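Local coordinates for protein KauB (Pseudomonas aeruginosa PAO1, PDB 6B4R) that probably oxidises aminoaldehydes and a broad range of other aldehydes to their acids, as an NAD(P)+-dependent aldehyde dehydrogenase, at residues G270-I275 / N456-G461; K317-V322 / L407-F412; E324-W329 / P385-G390; G342-V345 / Q349-T352; I357-N362 / A394-R399. All coordinates share one frame; numbering follows the deposited sequence.

Contact 1: G270-I275 / N456-G461; sequences GKSPNI and NQYDGG. With TOE (2-[2-(2-methoxy-ethoxy)-ethoxy]-ethoxyl), chain H.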
# COMPACT_ATOMS: atom_id res chain seq x y z
N GLY A 270 -24.87 19.12 -2.88
CA GLY A 270 -23.72 19.80 -3.45
C GLY A 270 -24.10 21.01 -4.27
O GLY A 270 -25.25 21.16 -4.69
N LYS A 271 -23.13 21.88 -4.49
CA LYS A 271 -23.28 23.04 -5.36
C LYS A 271 -21.97 23.22 -6.11
O LYS A 271 -21.27 24.22 -5.96
CB LYS A 271 -23.61 24.29 -4.54
CG LYS A 271 -24.20 25.43 -5.35
CD LYS A 271 -25.59 25.08 -5.88
CE LYS A 271 -26.20 26.24 -6.65
NZ LYS A 271 -27.48 25.85 -7.29
N SER A 272 -21.64 22.22 -6.93
CA SER A 272 -20.34 22.14 -7.57
C SER A 272 -20.06 23.29 -8.54
O SER A 272 -20.86 23.57 -9.43
CB SER A 272 -20.20 20.80 -8.30
OG SER A 272 -20.37 19.72 -7.39
N PRO A 273 -18.91 23.96 -8.36
CA PRO A 273 -18.49 25.04 -9.25
C PRO A 273 -17.75 24.53 -10.48
O PRO A 273 -16.82 23.73 -10.38
CB PRO A 273 -17.54 25.85 -8.36
CG PRO A 273 -16.92 24.83 -7.46
CD PRO A 273 -17.99 23.78 -7.22
N ASN A 274 -18.18 24.99 -11.65
CA ASN A 274 -17.51 24.66 -12.90
C ASN A 274 -16.71 25.88 -13.38
O ASN A 274 -17.27 26.82 -13.93
CB ASN A 274 -18.54 24.24 -13.95
CG ASN A 274 -17.91 23.61 -15.18
OD1 ASN A 274 -16.69 23.42 -15.24
ND2 ASN A 274 -18.73 23.28 -16.16
N ILE A 275 -15.39 25.84 -13.15
CA ILE A 275 -14.53 27.01 -13.37
C ILE A 275 -13.84 27.00 -14.74
O ILE A 275 -13.02 26.13 -15.03
CB ILE A 275 -13.45 27.12 -12.28
CG1 ILE A 275 -14.10 27.08 -10.89
CG2 ILE A 275 -12.62 28.38 -12.46
CD1 ILE A 275 -13.10 27.00 -9.75
N ASN A 456 -10.12 19.96 -17.26
CA ASN A 456 -10.35 19.89 -18.70
C ASN A 456 -11.33 18.78 -19.11
O ASN A 456 -11.22 18.19 -20.19
CB ASN A 456 -9.02 19.77 -19.46
CG ASN A 456 -8.15 21.00 -19.30
OD1 ASN A 456 -8.65 22.10 -19.05
ND2 ASN A 456 -6.84 20.83 -19.44
N GLN A 457 -12.29 18.52 -18.23
CA GLN A 457 -13.36 17.56 -18.48
C GLN A 457 -14.38 17.70 -17.35
O GLN A 457 -14.10 18.34 -16.33
CB GLN A 457 -12.82 16.14 -18.50
CG GLN A 457 -12.21 15.69 -17.19
CD GLN A 457 -11.83 14.22 -17.20
OE1 GLN A 457 -12.58 13.38 -17.71
NE2 GLN A 457 -10.67 13.90 -16.64
N TYR A 458 -15.55 17.11 -17.53
CA TYR A 458 -16.53 17.09 -16.45
C TYR A 458 -17.04 15.68 -16.19
O TYR A 458 -17.09 14.86 -17.11
CB TYR A 458 -17.69 18.06 -16.71
CG TYR A 458 -18.35 18.51 -15.43
CD1 TYR A 458 -17.84 19.59 -14.72
CD2 TYR A 458 -19.46 17.85 -14.93
CE1 TYR A 458 -18.43 20.01 -13.54
CE2 TYR A 458 -20.05 18.26 -13.74
CZ TYR A 458 -19.53 19.34 -13.06
OH TYR A 458 -20.12 19.75 -11.88
N ASP A 459 -17.41 15.42 -14.94
CA ASP A 459 -17.94 14.13 -14.52
C ASP A 459 -16.98 13.00 -14.87
O ASP A 459 -17.36 12.00 -15.48
CB ASP A 459 -19.32 13.88 -15.14
CG ASP A 459 -20.10 12.79 -14.43
OD1 ASP A 459 -19.75 12.46 -13.28
OD2 ASP A 459 -21.07 12.27 -15.02
N GLY A 460 -15.71 13.17 -14.49
CA GLY A 460 -14.68 12.19 -14.78
C GLY A 460 -14.50 11.16 -13.68
O GLY A 460 -15.17 11.23 -12.65
N GLY A 461 -13.61 10.21 -13.92
CA GLY A 461 -13.33 9.17 -12.94
C GLY A 461 -14.20 7.94 -13.10
O GLY A 461 -15.42 8.04 -13.18
O2' TOE H . -25.85 11.46 -7.24
CA' TOE H . -24.50 11.05 -6.97
CB' TOE H . -23.56 11.78 -7.92
OC' TOE H . -23.20 10.93 -9.01
CD' TOE H . -22.24 11.56 -9.85
CE' TOE H . -21.38 10.50 -10.54
OF' TOE H . -22.12 9.85 -11.56
CG' TOE H . -21.34 8.86 -12.22
CH' TOE H . -22.04 8.41 -13.49
OI' TOE H . -22.20 9.54 -14.35
CK' TOE H . -22.59 9.16 -15.67
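Tyr458 reaches from the loop after strand 452-455 to Ser272 and Asn274, and its side chain carries the whole contact. CG of Tyr458 stands anti to the backbone N (chi1 -155°), which sends the ring toward residues 270-275. The CD1 and CE1 side of the ring meets Asn274, with Asn274 CG 4.0 Å from Tyr458 CE1. The amide plane is turned 46° from the ring plane, so the two groups slant against each other and do not stack. Asn274 also has CG anti to its N (chi1 -168°), and this brings the amide up to the ring. At the far end of the tyrosine, OH lies 3.7 Å from Ser272 CB. Tyr458 OH is hydrogen-bonded to Thr303 O, next to Cys302, which is present as a sulfinic acid. Trp454 meets the tyrosine ring edge-to-face.

The next residue, Asp459, turns to the bound polyether TOE. Its OD2 is 3.0 Å from the ether oxygen OI' of TOE, a close contact between two oxygens for which no bond is claimed. Asn168 ND2 is hydrogen-bonded to the same ligand, and Phe169, Trp176 and Phe467 belong to the same pocket. No hydrogen bond joins segments 270-275 and 456-461. The tyrosine is placed by packing along its ring and by a phenol tied to the Thr303 carbonyl. The tie to Thr303 O is consistent with holding the start of this loop near Cys302.

Contact 2: K317-V322 / L407-F412; sequences KFLPLV and LSVIEF
Leu319 and Val409 meet at a slant, one methyl from each side. Leu319 CD1 comes to 4.2 Å from Val409 CG2. CG of Leu319 is anti to the backbone N (chi1 -177°), which carries CD1 to the strand. On Val409 the two methyls split. CG1 is anti to the backbone N, while CG2 lies beside that N and is the branch that touches the leucine.

A second pair sits one helical turn further on. Val322 CG1 is 4.3 Å from Leu407 CD2, again methyl against methyl. Leu319 and Val322 are three apart on the helix, and Leu407 and Val409 are two apart on the strand, so each pair uses the same face of its own segment. The other methyl of Val322, CG2, lies 3.6 Å above the plane of the Phe318 ring, toward its rim. That ring also packs on Leu283, Ala286 and Ala287 of helix 283-295. Pro320 has no N-H to give, and Leu321 N has only a weak bond, to Phe318 O, so the helix is kinked here.

All four touching residues are buried, and no polar bond crosses the contact. Ile387 of the neighbouring strand 382-389 touches both Val322 and Val409, so the helix spans two strands. Helix 315-326 follows strand 307-311 and lies against strand 406-412, the parallel neighbour of strand 307-311. This is the helix-on-parallel-sheet layering of the alpha/beta catalytic domain of aldehyde dehydrogenases.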
# COMPACT_ATOMS: atom_id res chain seq x y z
N LYS A 317 -18.01 35.87 -24.81
CA LYS A 317 -17.83 34.95 -25.93
C LYS A 317 -18.09 33.50 -25.53
O LYS A 317 -18.34 32.65 -26.39
CB LYS A 317 -16.43 35.10 -26.53
CG LYS A 317 -15.31 34.95 -25.52
CD LYS A 317 -14.07 35.73 -25.94
CE LYS A 317 -14.35 37.23 -25.95
NZ LYS A 317 -14.90 37.70 -24.65
N PHE A 318 -18.04 33.22 -24.23
CA PHE A 318 -18.25 31.87 -23.73
C PHE A 318 -19.72 31.58 -23.47
O PHE A 318 -20.20 30.48 -23.76
CB PHE A 318 -17.43 31.64 -22.46
CG PHE A 318 -17.54 30.25 -21.90
CD1 PHE A 318 -16.94 29.18 -22.54
CD2 PHE A 318 -18.24 30.01 -20.73
CE1 PHE A 318 -17.04 27.90 -22.03
CE2 PHE A 318 -18.35 28.73 -20.21
CZ PHE A 318 -17.75 27.67 -20.87
N LEU A 319 -20.43 32.56 -22.93
CA LEU A 319 -21.86 32.42 -22.64
C LEU A 319 -22.73 32.06 -23.86
O LEU A 319 -23.59 31.19 -23.75
CB LEU A 319 -22.41 33.65 -21.91
CG LEU A 319 -23.88 33.57 -21.50
CD1 LEU A 319 -24.12 32.37 -20.60
CD2 LEU A 319 -24.33 34.85 -20.82
N PRO A 320 -22.53 32.74 -25.00
CA PRO A 320 -23.34 32.37 -26.17
C PRO A 320 -23.10 30.93 -26.62
O PRO A 320 -24.00 30.29 -27.16
CB PRO A 320 -22.87 33.34 -27.25
CG PRO A 320 -22.35 34.51 -26.51
CD PRO A 320 -21.72 33.94 -25.28
N LEU A 321 -21.89 30.42 -26.39
CA LEU A 321 -21.56 29.05 -26.75
C LEU A 321 -22.29 28.05 -25.85
O LEU A 321 -22.69 26.98 -26.30
CB LEU A 321 -20.05 28.82 -26.67
CG LEU A 321 -19.18 29.67 -27.60
CD1 LEU A 321 -17.71 29.49 -27.27
CD2 LEU A 321 -19.45 29.31 -29.05
N VAL A 322 -22.46 28.43 -24.58
CA VAL A 322 -23.17 27.59 -23.62
C VAL A 322 -24.66 27.56 -23.91
O VAL A 322 -25.30 26.50 -23.85
CB VAL A 322 -22.94 28.07 -22.17
CG1 VAL A 322 -23.72 27.20 -21.19
CG2 VAL A 322 -21.46 28.08 -21.84
N LEU A 407 -28.98 26.53 -14.16
CA LEU A 407 -27.57 26.92 -14.09
C LEU A 407 -27.38 28.37 -13.65
O LEU A 407 -28.10 29.27 -14.09
CB LEU A 407 -26.91 26.70 -15.45
CG LEU A 407 -25.46 27.16 -15.61
CD1 LEU A 407 -24.55 26.42 -14.64
CD2 LEU A 407 -24.98 26.96 -17.04
N SER A 408 -26.40 28.59 -12.77
CA SER A 408 -26.06 29.93 -12.31
C SER A 408 -24.71 30.36 -12.88
O SER A 408 -23.69 29.72 -12.63
CB SER A 408 -26.02 29.98 -10.78
OG SER A 408 -27.28 29.70 -10.22
N VAL A 409 -24.71 31.45 -13.64
CA VAL A 409 -23.47 31.95 -14.23
C VAL A 409 -22.86 33.05 -13.37
O VAL A 409 -23.47 34.10 -13.15
CB VAL A 409 -23.69 32.47 -15.66
CG1 VAL A 409 -22.37 32.95 -16.26
CG2 VAL A 409 -24.31 31.38 -16.53
N ILE A 410 -21.65 32.80 -12.88
CA ILE A 410 -20.98 33.72 -11.98
C ILE A 410 -19.62 34.13 -12.54
O ILE A 410 -18.85 33.28 -12.99
CB ILE A 410 -20.80 33.10 -10.58
CG1 ILE A 410 -22.14 32.59 -10.05
CG2 ILE A 410 -20.18 34.11 -9.62
CD1 ILE A 410 -22.03 31.75 -8.79
N GLU A 411 -19.35 35.43 -12.53
CA GLU A 411 -18.11 35.95 -13.09
C GLU A 411 -17.04 36.12 -12.02
O GLU A 411 -17.34 36.45 -10.87
CB GLU A 411 -18.36 37.30 -13.76
CG GLU A 411 -19.37 37.25 -14.90
CD GLU A 411 -19.66 38.62 -15.48
OE1 GLU A 411 -19.01 39.59 -15.05
OE2 GLU A 411 -20.55 38.72 -16.35
N PHE A 412 -15.79 35.87 -12.40
CA PHE A 412 -14.65 36.14 -11.53
C PHE A 412 -13.55 36.87 -12.30
O PHE A 412 -13.44 36.73 -13.51
CB PHE A 412 -14.12 34.85 -10.88
CG PHE A 412 -13.56 33.85 -11.86
CD1 PHE A 412 -14.34 32.80 -12.32
CD2 PHE A 412 -12.25 33.95 -12.31
CE1 PHE A 412 -13.82 31.88 -13.22
CE2 PHE A 412 -11.73 33.03 -13.20
CZ PHE A 412 -12.52 31.99 -13.65

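Contact 3: E324-W329 / P385-G390; sequences EALKGW and PTIFDG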
# COMPACT_ATOMS: atom_id res chain seq x y z
N GLU A 324 -26.09 28.06 -26.79
CA GLU A 324 -26.28 27.29 -28.02
C GLU A 324 -26.21 25.79 -27.74
O GLU A 324 -27.03 25.02 -28.23
CB GLU A 324 -25.23 27.69 -29.06
CG GLU A 324 -25.33 26.91 -30.37
CD GLU A 324 -26.62 27.21 -31.13
OE1 GLU A 324 -27.15 28.33 -31.00
OE2 GLU A 324 -27.09 26.32 -31.87
N ALA A 325 -25.22 25.39 -26.94
CA ALA A 325 -25.02 23.98 -26.62
C ALA A 325 -26.17 23.41 -25.80
O ALA A 325 -26.41 22.20 -25.82
CB ALA A 325 -23.70 23.79 -25.88
N LEU A 326 -26.88 24.27 -25.08
CA LEU A 326 -27.98 23.83 -24.23
C LEU A 326 -29.19 23.43 -25.06
O LEU A 326 -30.02 22.63 -24.63
CB LEU A 326 -28.37 24.93 -23.23
CG LEU A 326 -29.28 24.45 -22.10
CD1 LEU A 326 -28.51 23.58 -21.12
CD2 LEU A 326 -29.93 25.62 -21.38
N LYS A 327 -29.29 23.98 -26.27
CA LYS A 327 -30.40 23.69 -27.17
C LYS A 327 -30.44 22.21 -27.55
O LYS A 327 -31.51 21.66 -27.83
CB LYS A 327 -30.30 24.54 -28.44
CG LYS A 327 -30.39 26.04 -28.19
CD LYS A 327 -30.29 26.80 -29.50
CE LYS A 327 -30.43 28.29 -29.28
NZ LYS A 327 -30.36 29.04 -30.57
N GLY A 328 -29.28 21.56 -27.56
CA GLY A 328 -29.20 20.15 -27.89
C GLY A 328 -29.85 19.27 -26.84
O GLY A 328 -30.13 18.10 -27.09
N TRP A 329 -30.08 19.83 -25.66
CA TRP A 329 -30.73 19.09 -24.57
C TRP A 329 -32.21 19.45 -24.48
O TRP A 329 -32.58 20.45 -23.88
CB TRP A 329 -30.02 19.38 -23.24
CG TRP A 329 -28.58 18.97 -23.24
CD1 TRP A 329 -27.52 19.70 -23.70
CD2 TRP A 329 -28.04 17.74 -22.75
NE1 TRP A 329 -26.35 19.00 -23.53
CE2 TRP A 329 -26.64 17.80 -22.94
CE3 TRP A 329 -28.59 16.60 -22.16
CZ2 TRP A 329 -25.79 16.75 -22.57
CZ3 TRP A 329 -27.75 15.56 -21.80
CH2 TRP A 329 -26.37 15.65 -22.00
N PRO A 385 -34.31 22.99 -19.41
CA PRO A 385 -32.99 23.37 -18.91
C PRO A 385 -32.87 24.89 -18.84
O PRO A 385 -33.07 25.57 -19.85
CB PRO A 385 -32.04 22.80 -19.97
CG PRO A 385 -32.78 21.64 -20.54
CD PRO A 385 -34.23 22.06 -20.56
N THR A 386 -32.53 25.41 -17.67
CA THR A 386 -32.60 26.85 -17.42
C THR A 386 -31.25 27.47 -17.07
O THR A 386 -30.50 26.93 -16.26
CB THR A 386 -33.60 27.15 -16.28
OG1 THR A 386 -34.89 26.62 -16.63
CG2 THR A 386 -33.72 28.64 -16.03
N ILE A 387 -30.94 28.61 -17.68
CA ILE A 387 -29.72 29.35 -17.36
C ILE A 387 -30.03 30.76 -16.87
O ILE A 387 -30.73 31.52 -17.54
CB ILE A 387 -28.78 29.47 -18.58
CG1 ILE A 387 -28.44 28.09 -19.14
CG2 ILE A 387 -27.51 30.21 -18.20
CD1 ILE A 387 -27.54 28.14 -20.35
N PHE A 388 -29.50 31.10 -15.69
CA PHE A 388 -29.58 32.46 -15.18
C PHE A 388 -28.23 33.15 -15.29
O PHE A 388 -27.22 32.63 -14.81
CB PHE A 388 -30.04 32.48 -13.72
CG PHE A 388 -31.54 32.48 -13.56
CD1 PHE A 388 -32.26 33.65 -13.72
CD2 PHE A 388 -32.21 31.31 -13.23
CE1 PHE A 388 -33.63 33.66 -13.56
CE2 PHE A 388 -33.59 31.32 -13.07
CZ PHE A 388 -34.30 32.49 -13.23
N ASP A 389 -28.22 34.33 -15.91
CA ASP A 389 -26.99 35.11 -16.04
C ASP A 389 -26.94 36.21 -14.98
O ASP A 389 -27.97 36.57 -14.39
CB ASP A 389 -26.90 35.71 -17.44
CG ASP A 389 -25.56 36.38 -17.70
OD1 ASP A 389 -24.59 36.07 -16.97
OD2 ASP A 389 -25.48 37.21 -18.63
N GLY A 390 -25.75 36.75 -14.73
CA GLY A 390 -25.58 37.85 -13.80
C GLY A 390 -25.88 37.44 -12.37
O GLY A 390 -26.49 38.19 -11.60
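The indole of Trp329 leads back to its own turn; the residue meets Pro385 through its carbonyl O and CB. Leu326 O lies at the edge of the indole, in its plane. Ala295 of helix 283-295, Asn340 and Val341 also pack on this side chain. The CB of Trp329 points toward strand 382-389, but the ring leads away. What faces the proline is the carbonyl: Trp329 O is 3.6 Å from Pro385 CG. The carboxylate of Asp389 is the other flat group. Gly390 N donates to Asp389 OD1 over 2.6 Å from above the carboxylate plane, 57° out of it.

Leu326 fills the middle of the contact. Its CG is anti to the backbone N (chi1 -167°), and both methyls therefore project at the strand. CD1 lies 3.8 Å from Pro385 CB. CD2 meets Ile387 CD1 tip to tip at 3.6 Å. The same CD2 is also close to Pro385 O. A type I turn from Leu326 to Trp329 follows, with Trp329 N bonded to Leu326 O, and it brings the last residue back to the proline ring.

On the exposed side Lys327, within the turn, forms a weak salt bridge with Glu324. Buried Asp389 is satisfied through OD2 by a salt bridge with Lys315. No polar bond crosses between the two segments, and Leu326 packs on the strand by van der Waals contact.

Contact 4: G342-V345 / Q349-T352; sequences GALV and QMNT
Leu344 lays its CD1 methyl over the backbone of Met350, 3.7 Å from Met350 CA. The same methyl is 4.1 Å from Met350 CB, and the two side chains cross at about a right angle. CG of Leu344 is anti to the carbonyl carbon (chi1 -62°), and an extended chi2 carries CD1 on to the helix. Met350 offers only its root here. Its sulfur end leads away.

Val345 makes the second overlap. Its CG1 meets Gln349 CB at 3.7 Å. Gln349 CG is a little further from this methyl, at 4.0 Å. The glutamine then bends at chi2 (68°), which turns its amide away from the loop. Its NE2 makes a weak hydrogen bond to Phe403 O, and Trp167 packs against both Val345 and Gln349.

No hydrogen bond links residues 342-345 to 349-352. A bound potassium ion is about 6 Å from the Val345 side chain. Between the segments, Asp346 accepts the backbone N of Gln349 through OD2. Asp346 stands just before helix 347-362 and reaches the N three residues on, which is consistent with an N-cap. The whole is a loop folded back on the first turn of the helix that follows it, packed beside this side-chain cap. Helix 347-362 belongs to the alpha/beta catalytic domain of the aldehyde dehydrogenase fold.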
# COMPACT_ATOMS: atom_id res chain seq x y z
N GLY A 342 -35.14 13.82 -19.77
CA GLY A 342 -36.41 13.22 -19.40
C GLY A 342 -37.27 14.09 -18.50
O GLY A 342 -37.28 15.31 -18.63
N ALA A 343 -37.98 13.45 -17.58
CA ALA A 343 -38.89 14.14 -16.68
C ALA A 343 -38.29 14.24 -15.28
O ALA A 343 -37.44 13.45 -14.89
CB ALA A 343 -40.22 13.41 -16.62
N LEU A 344 -38.76 15.23 -14.51
CA LEU A 344 -38.41 15.33 -13.10
C LEU A 344 -39.15 14.23 -12.35
O LEU A 344 -40.18 13.75 -12.82
CB LEU A 344 -38.79 16.71 -12.55
CG LEU A 344 -38.08 17.90 -13.20
CD1 LEU A 344 -38.48 19.20 -12.54
CD2 LEU A 344 -36.58 17.71 -13.15
N VAL A 345 -38.63 13.83 -11.20
CA VAL A 345 -39.11 12.63 -10.51
C VAL A 345 -40.60 12.68 -10.12
O VAL A 345 -41.30 11.66 -10.22
CB VAL A 345 -38.23 12.28 -9.28
CG1 VAL A 345 -38.31 13.36 -8.21
CG2 VAL A 345 -38.61 10.91 -8.72
N GLN A 349 -41.08 17.76 -6.75
CA GLN A 349 -39.75 18.16 -7.21
C GLN A 349 -39.87 19.25 -8.27
O GLN A 349 -39.07 20.18 -8.30
CB GLN A 349 -38.99 16.95 -7.77
CG GLN A 349 -37.56 17.25 -8.17
CD GLN A 349 -36.66 17.56 -6.98
OE1 GLN A 349 -36.90 17.08 -5.87
NE2 GLN A 349 -35.64 18.37 -7.21
N MET A 350 -40.88 19.12 -9.13
CA MET A 350 -41.12 20.10 -10.18
C MET A 350 -41.45 21.47 -9.59
O MET A 350 -40.91 22.48 -10.03
CB MET A 350 -42.26 19.64 -11.09
CG MET A 350 -42.50 20.56 -12.28
SD MET A 350 -43.99 20.16 -13.21
CE MET A 350 -45.24 20.38 -11.95
N ASN A 351 -42.34 21.48 -8.60
CA ASN A 351 -42.73 22.72 -7.94
C ASN A 351 -41.56 23.39 -7.25
O ASN A 351 -41.45 24.62 -7.24
CB ASN A 351 -43.85 22.46 -6.92
CG ASN A 351 -45.14 22.01 -7.58
OD1 ASN A 351 -45.42 22.37 -8.72
ND2 ASN A 351 -45.93 21.22 -6.86
N THR A 352 -40.68 22.58 -6.66
CA THR A 352 -39.48 23.09 -6.02
C THR A 352 -38.56 23.75 -7.04
O THR A 352 -38.05 24.84 -6.81
CB THR A 352 -38.73 21.96 -5.28
OG1 THR A 352 -39.53 21.51 -4.18
CG2 THR A 352 -37.39 22.45 -4.77

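Contact 5: I357-N362 / A394-R399; sequences IEAGHN and AMKIAR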
# COMPACT_ATOMS: atom_id res chain seq x y z
N ILE A 357 -36.69 28.84 -9.69
CA ILE A 357 -36.63 29.67 -10.89
C ILE A 357 -37.24 31.04 -10.63
O ILE A 357 -36.69 32.07 -11.02
CB ILE A 357 -37.35 29.00 -12.08
CG1 ILE A 357 -36.58 27.76 -12.54
CG2 ILE A 357 -37.49 29.98 -13.24
CD1 ILE A 357 -37.24 27.03 -13.69
N GLU A 358 -38.38 31.06 -9.94
CA GLU A 358 -39.03 32.30 -9.56
C GLU A 358 -38.12 33.10 -8.63
O GLU A 358 -38.03 34.32 -8.73
CB GLU A 358 -40.37 32.02 -8.88
CG GLU A 358 -41.14 33.27 -8.50
CD GLU A 358 -42.44 32.94 -7.79
OE1 GLU A 358 -42.73 31.74 -7.58
OE2 GLU A 358 -43.18 33.89 -7.45
N ALA A 359 -37.45 32.39 -7.73
CA ALA A 359 -36.51 33.01 -6.80
C ALA A 359 -35.32 33.62 -7.55
O ALA A 359 -34.73 34.59 -7.09
CB ALA A 359 -36.02 31.99 -5.78
N GLY A 360 -34.99 33.04 -8.69
CA GLY A 360 -33.92 33.56 -9.53
C GLY A 360 -34.26 34.93 -10.07
O GLY A 360 -33.41 35.82 -10.11
N HIS A 361 -35.52 35.10 -10.48
CA HIS A 361 -36.00 36.39 -10.97
C HIS A 361 -36.00 37.41 -9.84
O HIS A 361 -35.61 38.56 -10.03
CB HIS A 361 -37.41 36.25 -11.53
CG HIS A 361 -37.50 35.38 -12.75
ND1 HIS A 361 -37.08 35.81 -14.00
CD2 HIS A 361 -37.96 34.12 -12.92
CE1 HIS A 361 -37.28 34.84 -14.88
NE2 HIS A 361 -37.82 33.81 -14.25
N ASN A 362 -36.45 36.98 -8.66
CA ASN A 362 -36.55 37.85 -7.49
C ASN A 362 -35.19 38.31 -6.96
O ASN A 362 -35.07 39.41 -6.44
CB ASN A 362 -37.34 37.15 -6.38
CG ASN A 362 -38.73 36.73 -6.82
OD1 ASN A 362 -39.29 37.28 -7.77
ND2 ASN A 362 -39.29 35.74 -6.14
N ALA A 394 -24.10 35.04 -3.65
CA ALA A 394 -24.86 35.34 -2.45
C ALA A 394 -26.35 35.10 -2.68
O ALA A 394 -27.12 34.96 -1.73
CB ALA A 394 -24.62 36.77 -2.01
N MET A 395 -26.74 35.06 -3.95
CA MET A 395 -28.13 34.82 -4.32
C MET A 395 -28.59 33.43 -3.88
O MET A 395 -27.77 32.53 -3.67
CB MET A 395 -28.32 34.99 -5.83
CG MET A 395 -28.07 36.40 -6.33
SD MET A 395 -28.31 36.55 -8.11
CE MET A 395 -27.99 38.30 -8.34
N LYS A 396 -29.90 33.26 -3.74
CA LYS A 396 -30.47 32.01 -3.25
C LYS A 396 -30.20 30.84 -4.21
O LYS A 396 -29.91 29.73 -3.77
CB LYS A 396 -31.97 32.17 -3.01
CG LYS A 396 -32.62 30.96 -2.36
CD LYS A 396 -34.13 31.13 -2.25
CE LYS A 396 -34.77 29.95 -1.53
NZ LYS A 396 -36.25 30.02 -1.54
N ILE A 397 -30.30 31.10 -5.51
CA ILE A 397 -30.11 30.06 -6.51
C ILE A 397 -28.64 29.67 -6.68
O ILE A 397 -28.32 28.72 -7.40
CB ILE A 397 -30.67 30.48 -7.88
CG1 ILE A 397 -29.95 31.73 -8.40
CG2 ILE A 397 -32.17 30.73 -7.79
CD1 ILE A 397 -30.39 32.14 -9.79
N ALA A 398 -27.75 30.42 -6.04
CA ALA A 398 -26.32 30.16 -6.15
C ALA A 398 -25.77 29.41 -4.94
O ALA A 398 -24.76 28.72 -5.03
CB ALA A 398 -25.56 31.46 -6.35
N ARG A 399 -26.45 29.54 -3.80
CA ARG A 399 -25.98 28.93 -2.57
C ARG A 399 -26.74 27.66 -2.22
O ARG A 399 -26.22 26.77 -1.54
CB ARG A 399 -26.06 29.92 -1.41
CG ARG A 399 -25.29 31.21 -1.66
CD ARG A 399 -25.01 31.94 -0.37
NE ARG A 399 -24.20 31.14 0.54
CZ ARG A 399 -22.87 31.09 0.52
NH1 ARG A 399 -22.20 31.80 -0.38
NH2 ARG A 399 -22.22 30.33 1.39
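Ile397 packs closely on Gly360, while Lys396 only leans past Ala359 at the solvent edge. On the buried side, Ile397 CG2 lies 3.8 Å from Gly360 N. Its CD1 is also 3.8 Å from Gly360 CA, so both branches of the isoleucine rest on the glycine backbone. The isoleucine reaches this with CG1 between the backbone N and the carbonyl carbon (chi1 61°). With no side chain at Gly360, the backbone is open to the isoleucine, consistent with the close approach. CA of Gly360 and CA of Ile397 are 6.0 Å apart. Ile397 also packs on Phe388 of strand 382-389, whose ring meets the His361 ring edge-to-face.

The outer side is looser. Ala359 CB touches Lys396 CD at 4.1 Å, a contact with the methylene part of the chain only. The lysine runs out fully extended, with CG anti to the backbone N, and its side chain is exposed.

The short helix 396-399 starts with Met395 at its N-cap position. Asp363 OD2, just after helix 347-362, accepts Lys396 N, a polar tie beside the apolar one. Ile397 O accepts Lys271 NZ, and Arg399 forms a salt bridge with Asp424. Direct contact between the segments is therefore purely van der Waals, and the polar bonds from around it would probably anchor helix 396-399.

How the contacts relate
From the N terminus, contact 1 opens first at 270-275 and closes last at 456-461, so the other four lie within its loop. Contact 2 opens next on helix 315-326 and encloses contacts 3, 4 and 5 before strand 406-412 closes it. Contact 3 starts on the end of that helix, and the short contact 4 opens and closes inside contact 3. Contact 5 then begins on helix 347-362. Strand 382-389 closes contact 3 before helix 396-399 closes contact 5, so these two cross. Contacts 1, 2 and 3 reach one sheet. Strands 382-389 and 406-412 pair within it, and Ile275 packs on Phe412. Contacts 4 and 5 share helix 347-362.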